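Local coordinates for protein AxyAgu115A (Amphibacillus xylanus NBRC 15112, PDB 6NPS) that probably hydrolyses the alpha-glucuronosyl side groups of arabinoglucuronoxylan as a family GH115 glucuronidase working alongside alpha-arabinofuranosidases, at residues H851-E856 / Q925-L930; G858-E863 / I946-K951. The protein carries 3 engineered substitutions. All blocks are in the same frame, centred on the assembly; numbering follows the deposited sequence.

Interaction 1 (H851-E856 / Q925-L930); sequences HFVTQE and QGLNKL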
ATOM      1  N   HIS A 851      25.769 -31.389   7.313  1.00 37.79           N
ATOM      2  CA  HIS A 851      26.905 -31.256   6.405  1.00 35.70           C
ATOM      3  C   HIS A 851      26.491 -30.327   5.278  1.00 38.16           C
ATOM      4  O   HIS A 851      25.391 -30.470   4.742  1.00 38.59           O
ATOM      5  CB  HIS A 851      27.348 -32.623   5.839  1.00 38.92           C
ATOM      6  CG  HIS A 851      27.995 -33.512   6.856  1.00 47.89           C
ATOM      7  ND1 HIS A 851      28.312 -34.831   6.609  1.00 51.08           N
ATOM      8  CD2 HIS A 851      28.371 -33.268   8.136  1.00 50.43           C
ATOM      9  CE1 HIS A 851      28.869 -35.358   7.687  1.00 53.85           C
ATOM     10  NE2 HIS A 851      28.914 -34.431   8.629  1.00 53.59           N
ATOM     11  N   PHE A 852      27.347 -29.368   4.929  1.00 41.77           N
ATOM     12  CA  PHE A 852      26.978 -28.447   3.859  1.00 43.13           C
ATOM     13  C   PHE A 852      28.230 -27.919   3.169  1.00 44.51           C
ATOM     14  O   PHE A 852      29.312 -27.857   3.772  1.00 47.70           O
ATOM     15  CB  PHE A 852      26.097 -27.281   4.377  1.00 42.10           C
ATOM     16  CG  PHE A 852      26.800 -26.336   5.314  1.00 45.20           C
ATOM     17  CD1 PHE A 852      27.325 -25.137   4.848  1.00 44.64           C
ATOM     18  CD2 PHE A 852      26.923 -26.636   6.668  1.00 46.73           C
ATOM     19  CE1 PHE A 852      27.972 -24.251   5.724  1.00 48.53           C
ATOM     20  CE2 PHE A 852      27.568 -25.770   7.539  1.00 46.45           C
ATOM     21  CZ  PHE A 852      28.096 -24.575   7.070  1.00 47.91           C
ATOM     22  N   VAL A 853      28.070 -27.541   1.896  1.00 40.23           N
ATOM     23  CA  VAL A 853      29.184 -27.195   0.997  1.00 44.93           C
ATOM     24  C   VAL A 853      29.008 -25.745   0.552  1.00 48.20           C
ATOM     25  O   VAL A 853      27.997 -25.396  -0.068  1.00 45.69           O
ATOM     26  CB  VAL A 853      29.241 -28.114  -0.235  1.00 42.24           C
ATOM     27  CG1 VAL A 853      30.287 -27.604  -1.280  1.00 41.91           C
ATOM     28  CG2 VAL A 853      29.568 -29.575   0.180  1.00 44.54           C
ATOM     29  N   THR A 854      29.973 -24.905   0.873  1.00 48.34           N
ATOM     30  CA  THR A 854      29.901 -23.520   0.451  1.00 53.76           C
ATOM     31  C   THR A 854      30.675 -23.340  -0.850  1.00 56.44           C
ATOM     32  O   THR A 854      31.562 -24.128  -1.184  1.00 51.33           O
ATOM     33  CB  THR A 854      30.488 -22.600   1.513  1.00 54.53           C
ATOM     34  OG1 THR A 854      31.886 -22.904   1.662  1.00 59.31           O
ATOM     35  CG2 THR A 854      29.775 -22.801   2.831  1.00 46.70           C
ATOM     36  N   GLN A 855      30.337 -22.271  -1.577  1.00 59.64           N
ATOM     37  CA  GLN A 855      31.122 -21.890  -2.753  1.00 67.02           C
ATOM     38  C   GLN A 855      32.337 -21.027  -2.416  1.00 66.18           C
ATOM     39  O   GLN A 855      33.324 -21.045  -3.160  1.00 65.14           O
ATOM     40  CB  GLN A 855      30.232 -21.153  -3.753  1.00 69.25           C
ATOM     41  CG  GLN A 855      29.020 -21.951  -4.129  1.00 74.63           C
ATOM     42  CD  GLN A 855      28.114 -21.220  -5.075  1.00 81.81           C
ATOM     43  OE1 GLN A 855      27.227 -20.465  -4.660  1.00 82.18           O
ATOM     44  NE2 GLN A 855      28.319 -21.446  -6.368  1.00 87.46           N
ATOM     45  N   GLU A 856      32.294 -20.269  -1.319  1.00 65.97           N
ATOM     46  CA  GLU A 856      33.386 -19.392  -0.930  1.00 68.17           C
ATOM     47  C   GLU A 856      33.546 -19.416   0.584  1.00 65.98           C
ATOM     48  O   GLU A 856      32.564 -19.517   1.318  1.00 63.13           O
ATOM     49  CB  GLU A 856      33.144 -17.951  -1.412  1.00 74.86           C
ATOM     50  CG  GLU A 856      33.843 -17.597  -2.722  1.00 87.05           C
ATOM     51  CD  GLU A 856      35.304 -17.167  -2.539  1.00 99.83           C
ATOM     52  OE1 GLU A 856      35.636 -16.015  -2.901  1.00103.64           O
ATOM     53  OE2 GLU A 856      36.126 -17.975  -2.053  1.00103.37           O
ATOM     54  N   GLN A 925      35.880 -22.959   2.503  1.00 62.19           N
ATOM     55  CA  GLN A 925      35.452 -23.276   1.149  1.00 63.68           C
ATOM     56  C   GLN A 925      35.190 -24.770   1.046  1.00 60.79           C
ATOM     57  O   GLN A 925      35.978 -25.579   1.542  1.00 60.20           O
ATOM     58  CB  GLN A 925      36.530 -22.866   0.156  1.00 70.91           C
ATOM     59  CG  GLN A 925      36.068 -22.670  -1.258  1.00 78.03           C
ATOM     60  CD  GLN A 925      37.243 -22.383  -2.170  1.00 90.60           C
ATOM     61  OE1 GLN A 925      37.314 -21.325  -2.796  1.00 96.54           O
ATOM     62  NE2 GLN A 925      38.187 -23.320  -2.233  1.00 91.37           N
ATOM     63  N   GLY A 926      34.085 -25.149   0.408  1.00 59.88           N
ATOM     64  CA  GLY A 926      33.823 -26.574   0.279  1.00 57.79           C
ATOM     65  C   GLY A 926      33.056 -27.162   1.450  1.00 50.51           C
ATOM     66  O   GLY A 926      32.148 -26.516   1.968  1.00 44.32           O
ATOM     67  N   LEU A 927      33.418 -28.370   1.874  1.00 49.31           N
ATOM     68  CA  LEU A 927      32.625 -29.123   2.839  1.00 50.38           C
ATOM     69  C   LEU A 927      32.775 -28.564   4.255  1.00 52.97           C
ATOM     70  O   LEU A 927      33.892 -28.361   4.734  1.00 53.05           O
ATOM     71  CB  LEU A 927      33.043 -30.590   2.813  1.00 48.52           C
ATOM     72  CG  LEU A 927      32.396 -31.504   3.849  1.00 49.06           C
ATOM     73  CD1 LEU A 927      30.912 -31.537   3.626  1.00 47.37           C
ATOM     74  CD2 LEU A 927      33.001 -32.928   3.771  1.00 48.78           C
ATOM     75  N   ASN A 928      31.638 -28.334   4.927  1.00 47.79           N
ATOM     76  CA  ASN A 928      31.591 -27.834   6.297  1.00 50.47           C
ATOM     77  C   ASN A 928      30.697 -28.740   7.142  1.00 49.53           C
ATOM     78  O   ASN A 928      29.786 -29.400   6.631  1.00 46.95           O
ATOM     79  CB  ASN A 928      31.028 -26.379   6.381  1.00 48.59           C
ATOM     80  CG  ASN A 928      31.993 -25.336   5.818  1.00 51.92           C
ATOM     81  OD1 ASN A 928      32.791 -24.732   6.547  1.00 52.87           O
ATOM     82  ND2 ASN A 928      31.931 -25.131   4.510  1.00 49.77           N
ATOM     83  N   LYS A 929      30.950 -28.744   8.448  1.00 47.22           N
ATOM     84  CA  LYS A 929      30.119 -29.432   9.434  1.00 48.65           C
ATOM     85  C   LYS A 929      29.548 -28.408  10.406  1.00 44.41           C
ATOM     86  O   LYS A 929      30.260 -27.491  10.825  1.00 45.34           O
ATOM     87  CB  LYS A 929      30.922 -30.442  10.236  1.00 53.86           C
ATOM     88  CG  LYS A 929      31.089 -31.813   9.615  1.00 70.64           C
ATOM     89  CD  LYS A 929      32.391 -32.482  10.102  1.00 77.85           C
ATOM     90  CE  LYS A 929      32.366 -32.919  11.595  1.00 82.54           C
ATOM     91  NZ  LYS A 929      32.142 -31.854  12.644  1.00 83.20           N
ATOM     92  N   LEU A 930      28.271 -28.568  10.762  1.00 36.87           N
ATOM     93  CA  LEU A 930      27.609 -27.733  11.760  1.00 40.06           C
ATOM     94  C   LEU A 930      26.968 -28.641  12.801  1.00 41.13           C
ATOM     95  O   LEU A 930      26.122 -29.472  12.458  1.00 42.60           O
ATOM     96  CB  LEU A 930      26.547 -26.819  11.120  1.00 40.30           C
ATOM     97  CG  LEU A 930      25.533 -26.216  12.113  1.00 43.18           C
ATOM     98  CD1 LEU A 930      26.175 -25.102  12.971  1.00 41.69           C
ATOM     99  CD2 LEU A 930      24.232 -25.698  11.427  1.00 38.49           C
TER
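The amide oxygen OD1 of N928 is gripped twice, by the backbone N of E924 and by ND2 of N885, which tethers a buried amide. The backbone of the same residue pairs the strands: its N reaches F852 O at 2.6 Å, nearly along the C=O axis, while its O accepts F852 N at 3.0 Å in a straight bond (166° at the hydrogen). Two residues along, T854 N bonds to G926 O at 2.9 Å, and that carbonyl also takes a CA-H contact from V853 CA. G926 N completes the set, approaching T854 O from above the carbonyl plane. On the face of F852 and N928, CG of F852 stands between its backbone N and carbonyl carbon (chi1 67°), which carries the ring across to N928, whose CB sits over one ring face, 3.7 Å from the centroid, in a CH-pi contact. L930 CB meets the edge of the same ring, 3.9 Å from CE2. On the opposite face H851 and K929 run side by side, CD2 of the imidazole 3.4 Å from K929 CG; H851 NE2 bonds to E849, whose carboxylate also makes a long, weak ion pair with K929 NZ. The chemistry is thus divided: a buried amide has its oxygen satisfied by two donors next to an aromatic ring, whereas the negative charge of E849 may favour a protonated H851.

Interaction 2 (G858-E863 / I946-K951); sequences GVYELE and IYPDGK
Packing is tight where the Y947 ring lies across E861. Its CG stands between backbone N and carbonyl carbon (chi1 51°), which sets CB of E861 over one ring face, 3.8 Å from the centroid. Beneath, E861 N meets Y947 O at 2.8 Å almost along the C=O axis, and Y947 N returns a bond to E861 O. On the face of L862 and I946 the contact is mainly apolar, L862 CD1 lying 3.7 Å from I946 CG1. The Y860 ring brings CD2 and CE2 to I946 CG2 and the CD of P948, while its OH continues to the carbonyl of E856. The far end is looser and wetter. There the carboxylates of E861 and D949 come within 3.9 Å (OE2 to OD2), their planes nearly perpendicular; a water donates to both oxygens and accepts from G950 N at 2.7 Å. K920, in a salt bridge with E861, probably offsets the repulsion. D949 N still bonds to V859 O, 2.9 Å away, as one strand of this antiparallel pair runs out into a type II turn, P948 to K951, with G950 third, an arrangement consistent with the beta-sandwich of galactose-binding-like domains.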
ATOM      1  N   GLY A 858      34.207 -17.566   4.109  1.00 57.88           N
ATOM      2  CA  GLY A 858      33.836 -16.250   4.573  1.00 52.21           C
ATOM      3  C   GLY A 858      32.824 -16.328   5.691  1.00 54.14           C
ATOM      4  O   GLY A 858      32.535 -17.400   6.227  1.00 52.38           O
ATOM      5  N   VAL A 859      32.290 -15.156   6.027  1.00 49.50           N
ATOM      6  CA  VAL A 859      31.302 -15.034   7.081  1.00 47.03           C
ATOM      7  C   VAL A 859      29.931 -15.308   6.497  1.00 47.28           C
ATOM      8  O   VAL A 859      29.537 -14.716   5.471  1.00 44.89           O
ATOM      9  CB  VAL A 859      31.352 -13.648   7.733  1.00 50.29           C
ATOM     10  CG1 VAL A 859      30.414 -13.616   8.951  1.00 44.21           C
ATOM     11  CG2 VAL A 859      32.794 -13.330   8.143  1.00 52.49           C
ATOM     12  N   TYR A 860      29.211 -16.219   7.140  1.00 43.25           N
ATOM     13  CA  TYR A 860      27.859 -16.577   6.757  1.00 43.00           C
ATOM     14  C   TYR A 860      26.912 -16.218   7.882  1.00 41.22           C
ATOM     15  O   TYR A 860      27.294 -16.197   9.063  1.00 42.76           O
ATOM     16  CB  TYR A 860      27.758 -18.087   6.411  1.00 43.14           C
ATOM     17  CG  TYR A 860      28.353 -18.358   5.040  1.00 46.90           C
ATOM     18  CD1 TYR A 860      29.729 -18.366   4.858  1.00 50.92           C
ATOM     19  CD2 TYR A 860      27.536 -18.550   3.915  1.00 47.98           C
ATOM     20  CE1 TYR A 860      30.292 -18.587   3.592  1.00 52.11           C
ATOM     21  CE2 TYR A 860      28.091 -18.773   2.646  1.00 47.06           C
ATOM     22  CZ  TYR A 860      29.469 -18.789   2.498  1.00 51.22           C
ATOM     23  OH  TYR A 860      30.044 -18.993   1.259  1.00 50.86           O
ATOM     24  N   GLU A 861      25.672 -15.936   7.504  1.00 39.89           N
ATOM     25  CA  GLU A 861      24.587 -15.838   8.467  1.00 43.46           C
ATOM     26  C   GLU A 861      23.958 -17.213   8.632  1.00 43.10           C
ATOM     27  O   GLU A 861      23.666 -17.892   7.646  1.00 40.95           O
ATOM     28  CB  GLU A 861      23.531 -14.821   8.035  1.00 46.25           C
ATOM     29  CG  GLU A 861      24.028 -13.385   8.061  1.00 60.24           C
ATOM     30  CD  GLU A 861      23.889 -12.707   9.423  1.00 76.33           C
ATOM     31  OE1 GLU A 861      23.815 -13.412  10.456  1.00 80.15           O
ATOM     32  OE2 GLU A 861      23.860 -11.455   9.463  1.00 80.73           O
ATOM     33  N   LEU A 862      23.774 -17.617   9.883  1.00 38.98           N
ATOM     34  CA  LEU A 862      23.124 -18.865  10.245  1.00 42.02           C
ATOM     35  C   LEU A 862      21.845 -18.485  10.975  1.00 41.77           C
ATOM     36  O   LEU A 862      21.891 -17.891  12.051  1.00 39.52           O
ATOM     37  CB  LEU A 862      24.051 -19.721  11.111  1.00 43.43           C
ATOM     38  CG  LEU A 862      23.500 -20.983  11.759  1.00 46.01           C
ATOM     39  CD1 LEU A 862      23.314 -22.059  10.724  1.00 43.01           C
ATOM     40  CD2 LEU A 862      24.472 -21.470  12.846  1.00 47.87           C
ATOM     41  N   GLU A 863      20.712 -18.797  10.370  1.00 41.44           N
ATOM     42  CA  GLU A 863      19.417 -18.404  10.879  1.00 41.13           C
ATOM     43  C   GLU A 863      18.634 -19.650  11.274  1.00 39.20           C
ATOM     44  O   GLU A 863      18.522 -20.595  10.488  1.00 37.80           O
ATOM     45  CB  GLU A 863      18.664 -17.601   9.826  1.00 44.68           C
ATOM     46  CG  GLU A 863      17.242 -17.220  10.229  1.00 51.74           C
ATOM     47  CD  GLU A 863      16.566 -16.316   9.204  1.00 63.74           C
ATOM     48  OE1 GLU A 863      16.814 -16.490   7.984  1.00 67.71           O
ATOM     49  OE2 GLU A 863      15.804 -15.415   9.623  1.00 70.30           O
ATOM     50  N   ILE A 946      21.213 -20.748   5.704  1.00 34.88           N
ATOM     51  CA  ILE A 946      22.587 -20.258   5.699  1.00 35.73           C
ATOM     52  C   ILE A 946      22.816 -19.461   4.414  1.00 39.87           C
ATOM     53  O   ILE A 946      22.489 -19.933   3.319  1.00 39.42           O
ATOM     54  CB  ILE A 946      23.604 -21.422   5.809  1.00 40.87           C
ATOM     55  CG1 ILE A 946      23.324 -22.302   7.055  1.00 40.53           C
ATOM     56  CG2 ILE A 946      25.046 -20.900   5.806  1.00 40.37           C
ATOM     57  CD1 ILE A 946      24.093 -23.693   7.040  1.00 41.30           C
ATOM     58  N   TYR A 947      23.403 -18.276   4.537  1.00 40.90           N
ATOM     59  CA  TYR A 947      23.580 -17.413   3.377  1.00 41.82           C
ATOM     60  C   TYR A 947      24.720 -16.459   3.672  1.00 41.71           C
ATOM     61  O   TYR A 947      25.052 -16.237   4.837  1.00 42.33           O
ATOM     62  CB  TYR A 947      22.295 -16.644   3.028  1.00 40.12           C
ATOM     63  CG  TYR A 947      21.651 -15.890   4.168  1.00 48.19           C
ATOM     64  CD1 TYR A 947      20.726 -16.510   5.000  1.00 45.11           C
ATOM     65  CD2 TYR A 947      21.959 -14.553   4.414  1.00 49.29           C
ATOM     66  CE1 TYR A 947      20.112 -15.820   6.041  1.00 48.33           C
ATOM     67  CE2 TYR A 947      21.353 -13.858   5.466  1.00 47.20           C
ATOM     68  CZ  TYR A 947      20.429 -14.497   6.261  1.00 50.17           C
ATOM     69  OH  TYR A 947      19.829 -13.831   7.301  1.00 53.88           O
ATOM     70  N   PRO A 948      25.390 -15.936   2.644  1.00 46.49           N
ATOM     71  CA  PRO A 948      26.587 -15.128   2.913  1.00 44.08           C
ATOM     72  C   PRO A 948      26.222 -13.839   3.641  1.00 45.36           C
ATOM     73  O   PRO A 948      25.102 -13.324   3.538  1.00 44.97           O
ATOM     74  CB  PRO A 948      27.187 -14.865   1.517  1.00 48.98           C
ATOM     75  CG  PRO A 948      26.280 -15.530   0.504  1.00 48.78           C
ATOM     76  CD  PRO A 948      25.256 -16.352   1.231  1.00 45.64           C
ATOM     77  N   ASP A 949      27.167 -13.355   4.442  1.00 47.38           N
ATOM     78  CA  ASP A 949      26.993 -12.107   5.173  1.00 54.23           C
ATOM     79  C   ASP A 949      26.535 -10.986   4.246  1.00 53.68           C
ATOM     80  O   ASP A 949      27.161 -10.720   3.215  1.00 53.74           O
ATOM     81  CB  ASP A 949      28.316 -11.717   5.843  1.00 62.02           C
ATOM     82  CG  ASP A 949      28.138 -10.672   6.928  1.00 70.65           C
ATOM     83  OD1 ASP A 949      29.161 -10.134   7.416  1.00 74.51           O
ATOM     84  OD2 ASP A 949      26.976 -10.401   7.292  1.00 72.97           O
ATOM     85  N   GLY A 950      25.448 -10.319   4.619  1.00 54.22           N
ATOM     86  CA  GLY A 950      24.988  -9.169   3.867  1.00 57.99           C
ATOM     87  C   GLY A 950      24.022  -9.451   2.735  1.00 62.53           C
ATOM     88  O   GLY A 950      23.489  -8.499   2.147  1.00 65.79           O
ATOM     89  N   LYS A 951      23.767 -10.707   2.403  1.00 60.78           N
ATOM     90  CA  LYS A 951      22.785 -11.001   1.366  1.00 61.92           C
ATOM     91  C   LYS A 951      21.381 -11.028   1.953  1.00 56.98           C
ATOM     92  O   LYS A 951      21.168 -11.379   3.119  1.00 56.83           O
ATOM     93  CB  LYS A 951      23.085 -12.347   0.693  1.00 63.10           C
ATOM     94  CG  LYS A 951      24.554 -12.540   0.357  1.00 71.32           C
ATOM     95  CD  LYS A 951      25.159 -11.337  -0.366  1.00 76.69           C
ATOM     96  CE  LYS A 951      26.282 -11.764  -1.304  1.00 80.10           C
ATOM     97  NZ  LYS A 951      26.429 -10.807  -2.436  1.00 80.90           N
TER
HETATM   98  O   HOH W   1      24.060 -10.454   6.988  1.00 72.49           O

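How the interactions relate
Each contact joins one of two successive strands (847-854, 858-866) to one of a later successive two (926-934, 940-948), so interactions 1 and 2 interleave along the chain, with centres about 12 Å apart. They meet mainly through apolar side chains: F852 CE2 lies 4.1 Å from I946 CD1 and L930 CD2 lies 3.8 Å from L862 CD1. The exception is T854 CB, 3.6 Å from the hydroxyl Y860 OH. Both contacts are partly buried: these residues form a common core of the C-terminal domain, while E856, Q925, V859 and G950 are exposed. Away from the core, interaction 1 carries a histidine and a lysine near a glutamate, whereas interaction 2 brings two acids together over a water and a lysine.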